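Local coordinates for protein transcriptional regulator AefR (Pseudomonas syringae pv. tomato, PDB 3CDL) that probably binds cis-regulatory DNA through an N-terminal helix-turn-helix and regulates transcription as a dimeric member of the TetR family, at residues 59-64 and 120-125; 104-109 and 166-171; 140-145 and 150-155. All coordinates share one frame; numbering follows the deposited sequence.

Contact 1 (59-64 and 120-125); sequences EMLQRL and AQVWLA
This is an apolar helix-helix contact, one leucine set against a tryptophan, where helix 53-64 meets helix 117-125. Leu61 points at the opposing helix and divides its two methyl groups between two neighbours. CD1 lies over a face of the Trp123 indole: it sits 4.1 Å from the centroid of the five-membered ring and 25° off the ring normal, a CH-pi contact, and its nearest ring atom is Trp123 CD1 at 3.8 Å. The other branch reaches the backbone, with Leu61 CD2 3.8 Å from Val122 O, while the exposed Val122 adds a looser apolar contact, CG2 to Leu61 CD2. The CA atoms of Leu61 and Trp123 are 7.5 Å apart, the closest CA pair between 59-64 and 120-125, and the tryptophan spans part of that gap because its ring swings in toward the leucine although its CB leaves the helix at a tangent to the contact.

On the far side of helix 53-64, Arg63 and Glu59 form an intrahelical salt bridge, Arg63 NE to Glu59 OE1 at 3.1 Å; the oxygen lies in the guanidinium plane, but the arginine approaches from above the carboxylate plane. Through NH1, Arg63 has a second acidic partner, Glu12 on helix 9-24, so this charged face ties helix 53-64 to the first helix of the chain. The Trp123 ring has aromatic company too: Trp65 meets it edge-to-face, and Phe174 of the second subunit stacks on it. Helix 53-64 follows directly on the predicted helix-turn-helix, and in the TetR fold such a helix connects the DNA-binding head to the helical C-terminal body, so this contact belongs to that domain junction.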
ATOM      1  N   GLU B  59     -18.771   6.199  -7.187  1.00 45.19           N
ATOM      2  CA  GLU B  59     -18.900   5.097  -8.125  1.00 47.13           C
ATOM      3  C   GLU B  59     -17.565   4.411  -8.352  1.00 48.48           C
ATOM      4  O   GLU B  59     -17.482   3.190  -8.353  1.00 48.21           O
ATOM      5  CB  GLU B  59     -19.446   5.597  -9.460  1.00 47.39           C
ATOM      6  CG  GLU B  59     -20.575   4.740 -10.046  1.00 48.36           C
ATOM      7  CD  GLU B  59     -20.128   3.379 -10.511  1.00 49.53           C
ATOM      8  OE1 GLU B  59     -20.005   3.168 -11.736  1.00 50.84           O
ATOM      9  OE2 GLU B  59     -19.909   2.508  -9.651  1.00 51.28           O
HETATM   10  N   MSE B  60     -16.524   5.213  -8.547  1.00 50.67           N
HETATM   11  CA  MSE B  60     -15.158   4.719  -8.658  1.00 53.25           C
HETATM   12  C   MSE B  60     -14.706   3.906  -7.446  1.00 53.13           C
HETATM   13  O   MSE B  60     -14.034   2.887  -7.593  1.00 53.42           O
HETATM   14  CB  MSE B  60     -14.214   5.892  -8.843  1.00 53.06           C
HETATM   15  CG  MSE B  60     -13.945   6.230 -10.274  1.00 54.74           C
HETATM   16 SE   MSE B  60     -13.073   7.949 -10.459  1.00 58.05          SE
HETATM   17  CE  MSE B  60     -11.784   7.936  -9.011  1.00 56.96           C
ATOM     18  N   LEU B  61     -15.061   4.374  -6.252  1.00 53.49           N
ATOM     19  CA  LEU B  61     -14.759   3.663  -5.019  1.00 53.87           C
ATOM     20  C   LEU B  61     -15.424   2.281  -5.024  1.00 54.32           C
ATOM     21  O   LEU B  61     -14.730   1.261  -4.951  1.00 54.11           O
ATOM     22  CB  LEU B  61     -15.208   4.496  -3.817  1.00 53.77           C
ATOM     23  CG  LEU B  61     -14.460   4.395  -2.493  1.00 54.35           C
ATOM     24  CD1 LEU B  61     -12.977   4.743  -2.656  1.00 54.39           C
ATOM     25  CD2 LEU B  61     -15.117   5.292  -1.440  1.00 53.93           C
ATOM     26  N   GLN B  62     -16.756   2.255  -5.140  1.00 54.91           N
ATOM     27  CA  GLN B  62     -17.526   1.006  -5.226  1.00 55.70           C
ATOM     28  C   GLN B  62     -16.831  -0.007  -6.125  1.00 55.84           C
ATOM     29  O   GLN B  62     -16.701  -1.169  -5.766  1.00 55.88           O
ATOM     30  CB  GLN B  62     -18.954   1.244  -5.752  1.00 55.82           C
ATOM     31  CG  GLN B  62     -19.791   2.340  -5.050  1.00 57.35           C
ATOM     32  CD  GLN B  62     -20.179   2.016  -3.605  1.00 59.49           C
ATOM     33  OE1 GLN B  62     -21.333   1.673  -3.321  1.00 59.83           O
ATOM     34  NE2 GLN B  62     -19.219   2.139  -2.685  1.00 60.16           N
ATOM     35  N   ARG B  63     -16.373   0.467  -7.283  1.00 56.32           N
ATOM     36  CA  ARG B  63     -15.713  -0.346  -8.306  1.00 56.66           C
ATOM     37  C   ARG B  63     -14.374  -0.905  -7.877  1.00 57.22           C
ATOM     38  O   ARG B  63     -13.922  -1.922  -8.407  1.00 57.06           O
ATOM     39  CB  ARG B  63     -15.465   0.490  -9.551  1.00 56.39           C
ATOM     40  CG  ARG B  63     -16.630   0.643 -10.454  1.00 55.68           C
ATOM     41  CD  ARG B  63     -16.172   1.292 -11.738  1.00 55.66           C
ATOM     42  NE  ARG B  63     -17.295   1.786 -12.529  1.00 54.99           N
ATOM     43  CZ  ARG B  63     -17.286   1.895 -13.851  1.00 54.31           C
ATOM     44  NH1 ARG B  63     -16.214   1.532 -14.539  1.00 54.41           N
ATOM     45  NH2 ARG B  63     -18.354   2.355 -14.482  1.00 53.66           N
ATOM     46  N   LEU B  64     -13.733  -0.225  -6.935  1.00 58.44           N
ATOM     47  CA  LEU B  64     -12.361  -0.533  -6.583  1.00 59.63           C
ATOM     48  C   LEU B  64     -12.255  -1.783  -5.733  1.00 60.83           C
ATOM     49  O   LEU B  64     -12.034  -2.867  -6.260  1.00 61.07           O
ATOM     50  CB  LEU B  64     -11.686   0.653  -5.898  1.00 59.34           C
ATOM     51  CG  LEU B  64     -10.179   0.463  -5.768  1.00 59.38           C
ATOM     52  CD1 LEU B  64      -9.579   0.130  -7.121  1.00 59.85           C
ATOM     53  CD2 LEU B  64      -9.536   1.682  -5.184  1.00 59.39           C
ATOM     54  N   ALA B 120     -10.833  10.362   2.650  1.00 51.52           N
ATOM     55  CA  ALA B 120     -10.363   9.253   3.480  1.00 52.25           C
ATOM     56  C   ALA B 120     -11.505   8.703   4.325  1.00 52.59           C
ATOM     57  O   ALA B 120     -11.673   7.507   4.430  1.00 52.34           O
ATOM     58  CB  ALA B 120      -9.221   9.684   4.357  1.00 51.99           C
ATOM     59  N   GLN B 121     -12.312   9.582   4.892  1.00 54.07           N
ATOM     60  CA  GLN B 121     -13.431   9.146   5.720  1.00 55.78           C
ATOM     61  C   GLN B 121     -14.595   8.497   4.960  1.00 57.35           C
ATOM     62  O   GLN B 121     -15.429   7.838   5.567  1.00 57.41           O
ATOM     63  CB  GLN B 121     -13.914  10.282   6.625  1.00 55.46           C
ATOM     64  CG  GLN B 121     -14.853  11.272   5.995  1.00 55.05           C
ATOM     65  CD  GLN B 121     -15.236  12.387   6.961  1.00 55.28           C
ATOM     66  OE1 GLN B 121     -15.912  13.346   6.590  1.00 55.14           O
ATOM     67  NE2 GLN B 121     -14.790  12.272   8.200  1.00 53.84           N
ATOM     68  N   VAL B 122     -14.659   8.681   3.644  1.00 59.62           N
ATOM     69  CA  VAL B 122     -15.647   7.950   2.850  1.00 61.87           C
ATOM     70  C   VAL B 122     -15.094   6.582   2.455  1.00 63.43           C
ATOM     71  O   VAL B 122     -15.839   5.625   2.318  1.00 63.76           O
ATOM     72  CB  VAL B 122     -16.217   8.762   1.635  1.00 61.63           C
ATOM     73  CG1 VAL B 122     -16.996   9.986   2.119  1.00 61.90           C
ATOM     74  CG2 VAL B 122     -15.137   9.183   0.696  1.00 62.02           C
ATOM     75  N   TRP B 123     -13.777   6.504   2.300  1.00 65.82           N
ATOM     76  CA  TRP B 123     -13.058   5.248   2.083  1.00 67.91           C
ATOM     77  C   TRP B 123     -13.256   4.347   3.299  1.00 68.87           C
ATOM     78  O   TRP B 123     -13.609   3.184   3.172  1.00 68.90           O
ATOM     79  CB  TRP B 123     -11.569   5.553   1.957  1.00 68.87           C
ATOM     80  CG  TRP B 123     -10.798   4.739   0.986  1.00 69.83           C
ATOM     81  CD1 TRP B 123     -10.198   5.193  -0.150  1.00 70.71           C
ATOM     82  CD2 TRP B 123     -10.497   3.337   1.069  1.00 70.91           C
ATOM     83  NE1 TRP B 123      -9.552   4.162  -0.795  1.00 72.14           N
ATOM     84  CE2 TRP B 123      -9.721   3.011  -0.069  1.00 71.84           C
ATOM     85  CE3 TRP B 123     -10.813   2.327   1.988  1.00 70.78           C
ATOM     86  CZ2 TRP B 123      -9.262   1.714  -0.318  1.00 71.18           C
ATOM     87  CZ3 TRP B 123     -10.363   1.038   1.742  1.00 71.30           C
ATOM     88  CH2 TRP B 123      -9.592   0.740   0.594  1.00 71.54           C
ATOM     89  N   LEU B 124     -13.028   4.911   4.480  1.00 69.81           N
ATOM     90  CA  LEU B 124     -12.974   4.140   5.700  1.00 71.12           C
ATOM     91  C   LEU B 124     -14.328   3.835   6.328  1.00 72.20           C
ATOM     92  O   LEU B 124     -14.432   2.902   7.109  1.00 72.48           O
ATOM     93  CB  LEU B 124     -11.983   4.769   6.700  1.00 71.31           C
ATOM     94  CG  LEU B 124     -12.250   5.945   7.647  1.00 71.54           C
ATOM     95  CD1 LEU B 124     -12.370   5.437   9.077  1.00 70.88           C
ATOM     96  CD2 LEU B 124     -11.107   6.958   7.564  1.00 71.14           C
ATOM     97  N   ALA B 125     -15.366   4.595   5.979  1.00 73.45           N
ATOM     98  CA  ALA B 125     -16.733   4.229   6.368  1.00 74.60           C
ATOM     99  C   ALA B 125     -17.268   3.130   5.445  1.00 75.52           C
ATOM    100  O   ALA B 125     -18.093   2.308   5.848  1.00 75.53           O
ATOM    101  CB  ALA B 125     -17.657   5.454   6.371  1.00 74.39           C
TER

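Contact 2 (104-109 and 166-171); sequences DLARVV and FAFWPQ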
ATOM      1  N   ASP B 104      -5.237   1.460 -12.993  1.00 48.81           N
ATOM      2  CA  ASP B 104      -5.501   2.867 -13.263  1.00 48.65           C
ATOM      3  C   ASP B 104      -6.520   3.502 -12.323  1.00 47.94           C
ATOM      4  O   ASP B 104      -6.253   4.542 -11.751  1.00 48.14           O
ATOM      5  CB  ASP B 104      -5.920   3.050 -14.715  1.00 48.61           C
ATOM      6  CG  ASP B 104      -4.753   2.892 -15.664  1.00 49.72           C
ATOM      7  OD1 ASP B 104      -3.651   2.609 -15.156  1.00 49.84           O
ATOM      8  OD2 ASP B 104      -4.931   3.036 -16.900  1.00 49.41           O
ATOM      9  N   LEU B 105      -7.679   2.872 -12.177  1.00 47.47           N
ATOM     10  CA  LEU B 105      -8.699   3.343 -11.265  1.00 47.10           C
ATOM     11  C   LEU B 105      -8.133   3.397  -9.845  1.00 47.26           C
ATOM     12  O   LEU B 105      -8.256   4.411  -9.153  1.00 47.62           O
ATOM     13  CB  LEU B 105      -9.905   2.408 -11.327  1.00 47.29           C
ATOM     14  CG  LEU B 105     -10.890   2.367 -10.151  1.00 46.82           C
ATOM     15  CD1 LEU B 105     -12.049   3.250 -10.445  1.00 46.21           C
ATOM     16  CD2 LEU B 105     -11.375   0.974  -9.956  1.00 46.84           C
ATOM     17  N   ALA B 106      -7.516   2.295  -9.426  1.00 47.00           N
ATOM     18  CA  ALA B 106      -6.888   2.195  -8.136  1.00 46.54           C
ATOM     19  C   ALA B 106      -5.960   3.384  -7.889  1.00 46.90           C
ATOM     20  O   ALA B 106      -6.028   4.018  -6.829  1.00 45.91           O
ATOM     21  CB  ALA B 106      -6.126   0.907  -8.050  1.00 46.48           C
ATOM     22  N   ARG B 107      -5.106   3.674  -8.873  1.00 46.86           N
ATOM     23  CA  ARG B 107      -4.174   4.792  -8.777  1.00 47.63           C
ATOM     24  C   ARG B 107      -4.895   6.124  -8.547  1.00 47.35           C
ATOM     25  O   ARG B 107      -4.637   6.825  -7.560  1.00 46.81           O
ATOM     26  CB  ARG B 107      -3.326   4.889 -10.032  1.00 47.70           C
ATOM     27  CG  ARG B 107      -1.925   4.381  -9.868  1.00 51.13           C
ATOM     28  CD  ARG B 107      -1.152   4.469 -11.182  1.00 56.93           C
ATOM     29  NE  ARG B 107      -1.752   3.611 -12.218  1.00 60.34           N
ATOM     30  CZ  ARG B 107      -1.218   2.466 -12.647  1.00 63.03           C
ATOM     31  NH1 ARG B 107      -0.060   2.044 -12.150  1.00 63.82           N
ATOM     32  NH2 ARG B 107      -1.829   1.745 -13.585  1.00 63.51           N
ATOM     33  N   VAL B 108      -5.811   6.476  -9.445  1.00 47.06           N
ATOM     34  CA  VAL B 108      -6.550   7.719  -9.232  1.00 47.07           C
ATOM     35  C   VAL B 108      -7.327   7.739  -7.900  1.00 47.13           C
ATOM     36  O   VAL B 108      -7.386   8.784  -7.286  1.00 47.62           O
ATOM     37  CB  VAL B 108      -7.341   8.282 -10.498  1.00 46.64           C
ATOM     38  CG1 VAL B 108      -6.702   7.828 -11.793  1.00 46.62           C
ATOM     39  CG2 VAL B 108      -8.789   7.935 -10.482  1.00 46.48           C
ATOM     40  N   VAL B 109      -7.860   6.604  -7.434  1.00 46.83           N
ATOM     41  CA  VAL B 109      -8.655   6.608  -6.185  1.00 47.23           C
ATOM     42  C   VAL B 109      -7.794   6.783  -4.930  1.00 47.34           C
ATOM     43  O   VAL B 109      -8.089   7.616  -4.067  1.00 47.29           O
ATOM     44  CB  VAL B 109      -9.609   5.369  -6.043  1.00 47.31           C
ATOM     45  CG1 VAL B 109     -10.327   5.393  -4.719  1.00 46.60           C
ATOM     46  CG2 VAL B 109     -10.638   5.373  -7.140  1.00 47.03           C
ATOM     47  N   PHE B 166       2.998  -7.678  -4.126  1.00 46.73           N
ATOM     48  CA  PHE B 166       3.670  -7.905  -5.415  1.00 47.39           C
ATOM     49  C   PHE B 166       2.850  -7.395  -6.596  1.00 46.84           C
ATOM     50  O   PHE B 166       3.397  -6.890  -7.577  1.00 46.80           O
ATOM     51  CB  PHE B 166       3.936  -9.412  -5.648  1.00 47.55           C
ATOM     52  CG  PHE B 166       4.865 -10.025  -4.639  1.00 49.54           C
ATOM     53  CD1 PHE B 166       6.240  -9.741  -4.672  1.00 50.11           C
ATOM     54  CD2 PHE B 166       4.367 -10.866  -3.632  1.00 49.69           C
ATOM     55  CE1 PHE B 166       7.102 -10.301  -3.738  1.00 48.11           C
ATOM     56  CE2 PHE B 166       5.214 -11.424  -2.691  1.00 47.84           C
ATOM     57  CZ  PHE B 166       6.577 -11.145  -2.740  1.00 49.70           C
ATOM     58  N   ALA B 167       1.534  -7.569  -6.518  1.00 46.42           N
ATOM     59  CA  ALA B 167       0.691  -7.347  -7.670  1.00 46.05           C
ATOM     60  C   ALA B 167      -0.229  -6.130  -7.526  1.00 46.35           C
ATOM     61  O   ALA B 167      -1.075  -5.866  -8.398  1.00 47.20           O
ATOM     62  CB  ALA B 167      -0.096  -8.605  -7.978  1.00 45.72           C
ATOM     63  N   PHE B 168      -0.088  -5.370  -6.448  1.00 46.03           N
ATOM     64  CA  PHE B 168      -0.936  -4.193  -6.327  1.00 46.22           C
ATOM     65  C   PHE B 168      -0.152  -2.933  -5.985  1.00 46.78           C
ATOM     66  O   PHE B 168       0.055  -2.091  -6.869  1.00 47.37           O
ATOM     67  CB  PHE B 168      -2.096  -4.455  -5.390  1.00 45.58           C
ATOM     68  CG  PHE B 168      -3.037  -3.305  -5.267  1.00 47.46           C
ATOM     69  CD1 PHE B 168      -3.987  -3.047  -6.273  1.00 48.97           C
ATOM     70  CD2 PHE B 168      -2.995  -2.478  -4.138  1.00 47.50           C
ATOM     71  CE1 PHE B 168      -4.869  -1.974  -6.164  1.00 48.48           C
ATOM     72  CE2 PHE B 168      -3.854  -1.409  -4.018  1.00 48.45           C
ATOM     73  CZ  PHE B 168      -4.811  -1.159  -5.035  1.00 48.32           C
ATOM     74  N   TRP B 169       0.301  -2.804  -4.736  1.00 46.68           N
ATOM     75  CA  TRP B 169       1.114  -1.658  -4.334  1.00 46.77           C
ATOM     76  C   TRP B 169       2.287  -1.252  -5.250  1.00 47.21           C
ATOM     77  O   TRP B 169       2.382  -0.091  -5.598  1.00 47.66           O
ATOM     78  CB  TRP B 169       1.562  -1.802  -2.886  1.00 46.43           C
ATOM     79  CG  TRP B 169       0.372  -1.858  -1.957  1.00 46.03           C
ATOM     80  CD1 TRP B 169      -0.008  -2.908  -1.163  1.00 46.82           C
ATOM     81  CD2 TRP B 169      -0.589  -0.823  -1.740  1.00 43.50           C
ATOM     82  NE1 TRP B 169      -1.155  -2.585  -0.446  1.00 47.22           N
ATOM     83  CE2 TRP B 169      -1.534  -1.314  -0.790  1.00 46.31           C
ATOM     84  CE3 TRP B 169      -0.764   0.463  -2.267  1.00 42.62           C
ATOM     85  CZ2 TRP B 169      -2.625  -0.544  -0.341  1.00 45.92           C
ATOM     86  CZ3 TRP B 169      -1.860   1.232  -1.824  1.00 45.12           C
ATOM     87  CH2 TRP B 169      -2.765   0.725  -0.866  1.00 45.54           C
ATOM     88  N   PRO B 170       3.203  -2.178  -5.627  1.00 47.69           N
ATOM     89  CA  PRO B 170       4.214  -1.721  -6.587  1.00 47.52           C
ATOM     90  C   PRO B 170       3.648  -1.032  -7.819  1.00 47.76           C
ATOM     91  O   PRO B 170       4.217  -0.051  -8.294  1.00 47.64           O
ATOM     92  CB  PRO B 170       4.943  -3.019  -6.964  1.00 47.70           C
ATOM     93  CG  PRO B 170       4.912  -3.803  -5.693  1.00 46.56           C
ATOM     94  CD  PRO B 170       3.471  -3.572  -5.204  1.00 48.30           C
ATOM     95  N   GLN B 171       2.522  -1.529  -8.316  1.00 47.96           N
ATOM     96  CA  GLN B 171       1.965  -1.011  -9.548  1.00 48.01           C
ATOM     97  C   GLN B 171       1.266   0.343  -9.324  1.00 48.26           C
ATOM     98  O   GLN B 171       1.349   1.261 -10.163  1.00 46.81           O
ATOM     99  CB  GLN B 171       1.004  -2.032 -10.171  1.00 47.76           C
ATOM    100  CG  GLN B 171       1.689  -3.255 -10.760  1.00 47.25           C
ATOM    101  CD  GLN B 171       2.127  -4.273  -9.700  1.00 45.83           C
ATOM    102  OE1 GLN B 171       1.711  -4.199  -8.560  1.00 44.72           O
ATOM    103  NE2 GLN B 171       2.979  -5.218 -10.090  1.00 44.26           N
TER
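Phe168 carries CG anti to its backbone N (chi1 -178°), which directs the phenyl group at helix 100-114, and Arg107 bends at chi3 (-63°) to turn its guanidinium toward Gln171. The phenyl ring meets Ala106 obliquely, with Ala106 CB 3.7 Å from Phe168 CE1 and almost as near to CZ. Beside this apolar touch, Arg107 NH1 approaches Gln171 O to 2.6 Å, with the oxygen at the edge of the guanidinium and near its plane. The same guanidinium is held from its own helix by a salt bridge, Arg107 NH2 to Asp104 OD1 at 2.6 Å, which meets the carboxylate oxygen nearly head-on to its C-O bond and should restrict rotation of the arginine end.

The Gln171 side chain leads away from helix 100-114, and its amide turns to two backbone carbonyls: NE2 donates to Phe166 O at 3.0 Å, which lies in the amide plane, and also to Ala177 O. The bond to Phe166 O spans the break at Phe168, where helix 152-167 stops and helix 169-174 begins; the other ties the amide to the chain after helix 169-174. Phe168 also packs on Phe102 and Leu103, and its CD2 lies over the centre of the Trp169 ring. Helix 100-114 is covered on other sides by helices 9-24 and 53-64, and beyond Trp169 lies the second subunit, whose own Trp169 stacks on it.

Contact 3 (140-145 and 150-155); sequences AAQKDG and VDPGFA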
ATOM      1  N   ALA B 140     -16.301 -19.758   6.905  1.00 49.10           N
ATOM      2  CA  ALA B 140     -16.906 -21.051   6.563  1.00 48.36           C
ATOM      3  C   ALA B 140     -15.963 -22.238   6.843  1.00 48.15           C
ATOM      4  O   ALA B 140     -16.363 -23.226   7.481  1.00 47.76           O
ATOM      5  CB  ALA B 140     -17.370 -21.056   5.121  1.00 48.16           C
ATOM      6  N   ALA B 141     -14.712 -22.118   6.383  1.00 47.78           N
ATOM      7  CA  ALA B 141     -13.665 -23.123   6.599  1.00 47.46           C
ATOM      8  C   ALA B 141     -13.451 -23.399   8.088  1.00 47.70           C
ATOM      9  O   ALA B 141     -13.248 -24.558   8.501  1.00 47.20           O
ATOM     10  CB  ALA B 141     -12.372 -22.680   5.938  1.00 47.21           C
ATOM     11  N   GLN B 142     -13.522 -22.328   8.885  1.00 48.07           N
ATOM     12  CA  GLN B 142     -13.420 -22.425  10.345  1.00 48.62           C
ATOM     13  C   GLN B 142     -14.581 -23.178  10.997  1.00 49.20           C
ATOM     14  O   GLN B 142     -14.347 -24.019  11.867  1.00 49.64           O
ATOM     15  CB  GLN B 142     -13.260 -21.040  10.975  1.00 48.48           C
ATOM     16  CG  GLN B 142     -11.828 -20.572  11.105  1.00 47.44           C
ATOM     17  CD  GLN B 142     -11.718 -19.101  11.472  1.00 48.96           C
ATOM     18  OE1 GLN B 142     -10.681 -18.479  11.246  1.00 51.11           O
ATOM     19  NE2 GLN B 142     -12.784 -18.532  12.032  1.00 47.41           N
ATOM     20  N   LYS B 143     -15.820 -22.884  10.587  1.00 49.49           N
ATOM     21  CA  LYS B 143     -16.988 -23.588  11.124  1.00 50.07           C
ATOM     22  C   LYS B 143     -16.913 -25.093  10.871  1.00 50.04           C
ATOM     23  O   LYS B 143     -17.398 -25.896  11.677  1.00 49.98           O
ATOM     24  CB  LYS B 143     -18.304 -23.033  10.554  1.00 50.41           C
ATOM     25  CG  LYS B 143     -19.001 -21.966  11.414  1.00 51.47           C
ATOM     26  CD  LYS B 143     -19.413 -22.490  12.803  1.00 52.47           C
ATOM     27  CE  LYS B 143     -20.693 -23.310  12.772  1.00 54.05           C
ATOM     28  NZ  LYS B 143     -21.912 -22.456  12.666  1.00 54.97           N
ATOM     29  N   ASP B 144     -16.292 -25.476   9.758  1.00 50.09           N
ATOM     30  CA  ASP B 144     -16.171 -26.887   9.409  1.00 50.01           C
ATOM     31  C   ASP B 144     -14.961 -27.529  10.101  1.00 49.68           C
ATOM     32  O   ASP B 144     -14.681 -28.723   9.923  1.00 49.75           O
ATOM     33  CB  ASP B 144     -16.103 -27.046   7.893  1.00 50.34           C
ATOM     34  CG  ASP B 144     -16.528 -28.424   7.429  1.00 51.17           C
ATOM     35  OD1 ASP B 144     -17.495 -28.990   7.979  1.00 53.75           O
ATOM     36  OD2 ASP B 144     -15.893 -28.950   6.498  1.00 53.68           O
ATOM     37  N   GLY B 145     -14.257 -26.720  10.896  1.00 49.09           N
ATOM     38  CA  GLY B 145     -13.131 -27.173  11.704  1.00 48.31           C
ATOM     39  C   GLY B 145     -11.902 -27.543  10.904  1.00 48.02           C
ATOM     40  O   GLY B 145     -11.168 -28.451  11.297  1.00 47.91           O
ATOM     41  N   VAL B 150      -9.269 -17.729  14.309  1.00 48.51           N
ATOM     42  CA  VAL B 150      -8.703 -16.391  14.274  1.00 47.71           C
ATOM     43  C   VAL B 150      -9.830 -15.515  13.735  1.00 47.14           C
ATOM     44  O   VAL B 150     -10.770 -16.052  13.166  1.00 46.79           O
ATOM     45  CB  VAL B 150      -7.383 -16.326  13.396  1.00 48.18           C
ATOM     46  CG1 VAL B 150      -7.615 -16.827  11.962  1.00 47.80           C
ATOM     47  CG2 VAL B 150      -6.784 -14.940  13.408  1.00 46.67           C
ATOM     48  N   ASP B 151      -9.748 -14.195  13.922  1.00 46.57           N
ATOM     49  CA  ASP B 151     -10.695 -13.257  13.318  1.00 45.95           C
ATOM     50  C   ASP B 151     -10.596 -13.361  11.809  1.00 45.24           C
ATOM     51  O   ASP B 151      -9.549 -13.067  11.251  1.00 45.47           O
ATOM     52  CB  ASP B 151     -10.365 -11.822  13.737  1.00 46.34           C
ATOM     53  CG  ASP B 151     -11.427 -10.811  13.289  1.00 47.46           C
ATOM     54  OD1 ASP B 151     -12.527 -10.776  13.911  1.00 48.15           O
ATOM     55  OD2 ASP B 151     -11.156 -10.042  12.334  1.00 46.30           O
ATOM     56  N   PRO B 152     -11.672 -13.818  11.145  1.00 44.81           N
ATOM     57  CA  PRO B 152     -11.701 -13.962   9.677  1.00 44.31           C
ATOM     58  C   PRO B 152     -11.094 -12.776   8.911  1.00 44.21           C
ATOM     59  O   PRO B 152     -10.348 -12.984   7.958  1.00 43.64           O
ATOM     60  CB  PRO B 152     -13.197 -14.120   9.383  1.00 44.42           C
ATOM     61  CG  PRO B 152     -13.715 -14.865  10.613  1.00 43.55           C
ATOM     62  CD  PRO B 152     -12.939 -14.282  11.770  1.00 44.55           C
ATOM     63  N   GLY B 153     -11.386 -11.553   9.358  1.00 44.66           N
ATOM     64  CA  GLY B 153     -10.824 -10.329   8.795  1.00 44.31           C
ATOM     65  C   GLY B 153      -9.323 -10.194   8.995  1.00 45.18           C
ATOM     66  O   GLY B 153      -8.607  -9.731   8.094  1.00 46.18           O
ATOM     67  N   PHE B 154      -8.827 -10.570  10.166  1.00 45.11           N
ATOM     68  CA  PHE B 154      -7.380 -10.586  10.401  1.00 45.33           C
ATOM     69  C   PHE B 154      -6.678 -11.533   9.400  1.00 45.08           C
ATOM     70  O   PHE B 154      -5.660 -11.193   8.788  1.00 46.17           O
ATOM     71  CB  PHE B 154      -7.116 -10.979  11.854  1.00 45.09           C
ATOM     72  CG  PHE B 154      -5.707 -10.757  12.302  1.00 46.61           C
ATOM     73  CD1 PHE B 154      -5.324  -9.537  12.853  1.00 45.69           C
ATOM     74  CD2 PHE B 154      -4.751 -11.777  12.189  1.00 48.68           C
ATOM     75  CE1 PHE B 154      -4.023  -9.323  13.271  1.00 45.66           C
ATOM     76  CE2 PHE B 154      -3.426 -11.574  12.618  1.00 46.67           C
ATOM     77  CZ  PHE B 154      -3.072 -10.345  13.163  1.00 46.21           C
ATOM     78  N   ALA B 155      -7.260 -12.702   9.186  1.00 44.89           N
ATOM     79  CA  ALA B 155      -6.653 -13.703   8.345  1.00 44.65           C
ATOM     80  C   ALA B 155      -6.698 -13.314   6.861  1.00 45.04           C
ATOM     81  O   ALA B 155      -5.712 -13.500   6.130  1.00 46.23           O
ATOM     82  CB  ALA B 155      -7.320 -15.048   8.581  1.00 44.09           C
TER
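Gln142 gives up by far the most surface here, then Val150 and Pro152. From the last turn of helix 133-143 the glutamine sets out toward the chain entering helix 152-167 and runs on extended beyond CG (chi2 169°), and its terminal amide ends beside the Val150 backbone. Which end of that amide is oxygen and which nitrogen is uncertain, so the group is better read as a whole: its CD lies 3.6 Å from Val150 O. Val150 flanks the amide with CG1, while the Pro152 ring lies across the glutamine at about a right angle.

Both helix ends here carry a capping motif. Gly145, with positive phi (70°), closes helix 133-143 in a Schellman motif, one of its bonds being Gly145 N to Gln142 O at 2.9 Å. Asp151 is the N-cap of helix 152-167, its OD2 accepting from Phe154 N at 3.2 Å, with Pro152 as first helical residue. Leu147 of the connecting loop touches Gln142, and Tyr199 of helix 181-199 packs on Val150. What results is a surface turn between two consecutive helices, with a Schellman motif before it and an Asp N-cap after it, in the all-helical C-terminal body of a TetR-type regulator.

Contacts 1 and 2 are neighbours, with centres about 15 Å apart, and their segments alternate along the chain. Helix 53-64 packs directly on helix 100-114: Leu61 CD1 lies 3.4 Å from Val109 CG1, and Leu64 CD1 lies 3.5 Å from Leu105 CD2. The leucine of contact 1 therefore also leans on the helix that carries contact 2. Contact 3 stands apart, its centre about 26 Å from that of contact 1 and about 28 Å from that of contact 2, yet helix 152-167 begins in contact 3 and ends in contact 2. Each contact also has a residue at the dimer interface; in contact 3 this is Phe154, which stacks on Phe166 of the second subunit.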